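Long-range contact in antifreeze protein (PDB 3P4G), which binds ice as a hyperactive, calcium-dependent antifreeze protein, probably by holding clathrate-like waters that anchor it to the ice surface: residues G165-G170 with G184-A189. Sequence-based numbering, arbitrary orientation.
Sequences GHDVSG and GRTINA. With MG (magnesium ion), chain T.
H166 and R185 set their CG atoms the same way, anti to the carbonyl carbon (chi1 near -60° in both), and the extended chain of R185 carries NE out beside the ring, where the guanidinium lies alongside the imidazole. The two flat groups stack with centres 3.9 Å apart and planes 16° apart: R185 NH1 lies over the centre of the ring, and H166 CD2 over the guanidinium, 3.5 Å from CZ. An aromatic ring and a planar cation suit this place because each offers a flat face to the neighbouring coil. D167 also has CG beside its own backbone N, and its short side chain puts the carboxylate between the next coil and the metal. OD1 accepts the backbone N-H of T186 on its anti side, while OD2 binds the magnesium ion at 2.1 Å. Four waters also bind the ion, one of which donates to OD1; water bonds to N188 OD1 and ND2 tie that side chain into the second shell. The N188 amide, turned 78° from the carboxylate, gives ND2 to S169 OG at 2.8 Å, nearly in the amide plane, and makes a long, weak bond to D167 OD2. The small hydroxyl of S169 thus helps fix the amide rotation. The backbones themselves run side by side in register: R185 N bonds to H166 O, V168 N to T186 O, and N188 N to V168 O at 2.9 Å. V168 and I187, branched and apolar, are buried, I187 also meeting L208. T186 passes the pattern onward, OG1 bonding to D207 N, just as D148 OD1 accepts D167 N. The two loops, one joining strand 161-164 to 171-173 and the other 180-183 to 192-194, stack as successive coils of a right-handed parallel beta-helix do.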
loop_
_atom_site.group_PDB
_atom_site.type_symbol
_atom_site.label_atom_id
_atom_site.label_comp_id
_atom_site.label_asym_id
_atom_site.label_seq_id
_atom_site.Cartn_x
_atom_site.Cartn_y
_atom_site.Cartn_z
ATOM N N GLY A 165 -5.329 6.111 -4.622
ATOM C CA GLY A 165 -5.629 7.529 -4.831
ATOM C C GLY A 165 -5.922 8.308 -3.558
ATOM O O GLY A 165 -5.541 9.459 -3.420
ATOM N N HIS A 166 -6.734 7.705 -2.703
ATOM C CA HIS A 166 -7.173 8.388 -1.489
ATOM C C HIS A 166 -6.552 7.834 -0.182
ATOM O O HIS A 166 -5.318 7.821 -0.037
ATOM C CB HIS A 166 -8.714 8.466 -1.453
ATOM C CG HIS A 166 -9.321 9.158 -2.640
ATOM N ND1 HIS A 166 -10.675 9.106 -2.918
ATOM C CD2 HIS A 166 -8.769 9.924 -3.614
ATOM C CE1 HIS A 166 -10.927 9.820 -4.007
ATOM N NE2 HIS A 166 -9.787 10.332 -4.448
ATOM N N ASP A 167 -7.372 7.331 0.768
ATOM C CA ASP A 167 -6.870 7.029 2.133
ATOM C C ASP A 167 -6.659 5.531 2.333
ATOM O O ASP A 167 -7.226 4.691 1.596
ATOM C CB ASP A 167 -7.926 7.423 3.198
ATOM C CG ASP A 167 -8.215 8.902 3.233
ATOM O OD1 ASP A 167 -7.383 9.717 2.815
ATOM O OD2 ASP A 167 -9.307 9.259 3.709
ATOM N N VAL A 168 -5.868 5.212 3.340
ATOM C CA VAL A 168 -5.825 3.824 3.838
ATOM C C VAL A 168 -6.504 3.827 5.208
ATOM O O VAL A 168 -6.055 4.500 6.145
ATOM C CB VAL A 168 -4.390 3.320 3.995
ATOM C CG1 VAL A 168 -4.383 1.904 4.626
ATOM C CG2 VAL A 168 -3.623 3.266 2.645
ATOM N N SER A 169 -7.569 3.036 5.326
ATOM C CA SER A 169 -8.236 2.856 6.621
ATOM C C SER A 169 -8.123 1.401 7.041
ATOM O O SER A 169 -8.279 1.082 8.235
ATOM C CB SER A 169 -9.707 3.269 6.535
ATOM O OG SER A 169 -9.878 4.699 6.438
ATOM N N GLY A 170 -7.871 0.501 6.094
ATOM C CA GLY A 170 -7.635 -0.906 6.406
ATOM C C GLY A 170 -6.156 -1.234 6.608
ATOM O O GLY A 170 -5.333 -0.341 6.932
ATOM N N GLY A 184 -2.194 8.422 -1.939
ATOM C CA GLY A 184 -2.410 9.787 -2.430
ATOM C C GLY A 184 -2.877 10.714 -1.334
ATOM O O GLY A 184 -2.626 11.913 -1.373
ATOM N N ARG A 185 -3.578 10.149 -0.333
ATOM C CA ARG A 185 -4.007 10.936 0.787
ATOM C C ARG A 185 -3.475 10.400 2.110
ATOM O O ARG A 185 -2.259 10.297 2.245
ATOM C CB ARG A 185 -5.526 11.206 0.745
ATOM C CG ARG A 185 -5.879 11.983 -0.514
ATOM C CD ARG A 185 -7.371 12.303 -0.662
ATOM N NE ARG A 185 -7.542 12.922 -1.983
ATOM C CZ ARG A 185 -8.708 13.243 -2.537
ATOM N NH1 ARG A 185 -9.842 13.034 -1.885
ATOM N NH2 ARG A 185 -8.725 13.779 -3.760
ATOM N N THR A 186 -4.341 9.992 3.045
ATOM C CA THR A 186 -3.931 9.825 4.431
ATOM C C THR A 186 -4.051 8.395 4.895
ATOM O O THR A 186 -4.972 7.673 4.477
ATOM C CB THR A 186 -4.799 10.790 5.313
ATOM O OG1 THR A 186 -4.378 12.150 5.043
ATOM C CG2 THR A 186 -4.728 10.489 6.826
ATOM N N ILE A 187 -3.082 7.975 5.704
ATOM C CA ILE A 187 -3.195 6.707 6.403
ATOM C C ILE A 187 -3.919 7.074 7.686
ATOM O O ILE A 187 -3.344 7.701 8.584
ATOM C CB ILE A 187 -1.868 6.029 6.675
ATOM C CG1 ILE A 187 -1.173 5.723 5.354
ATOM C CG2 ILE A 187 -2.113 4.678 7.416
ATOM C CD1 ILE A 187 0.232 5.078 5.473
ATOM N N ASN A 188 -5.189 6.704 7.733
ATOM C CA ASN A 188 -6.071 7.013 8.863
ATOM C C ASN A 188 -5.665 6.311 10.161
ATOM O O ASN A 188 -4.840 5.428 10.158
ATOM C CB ASN A 188 -7.525 6.718 8.485
ATOM C CG ASN A 188 -8.133 7.800 7.595
ATOM O OD1 ASN A 188 -7.963 9.009 7.838
ATOM N ND2 ASN A 188 -8.913 7.368 6.598
ATOM N N ALA A 189 -6.248 6.720 11.277
ATOM C CA ALA A 189 -5.857 6.162 12.557
ATOM C C ALA A 189 -5.971 4.647 12.566
ATOM O O ALA A 189 -5.157 3.987 13.223
ATOM C CB ALA A 189 -6.674 6.787 13.728
HETATM MG MG MG T . -9.580 11.135 4.507
HETATM O O HOH W 1 -8.328 12.090 3.323
HETATM O O HOH W 2 -10.849 9.651 5.780
HETATM O O HOH W 3 -8.384 11.123 6.523
HETATM O O HOH W 4 -10.637 12.699 5.416
#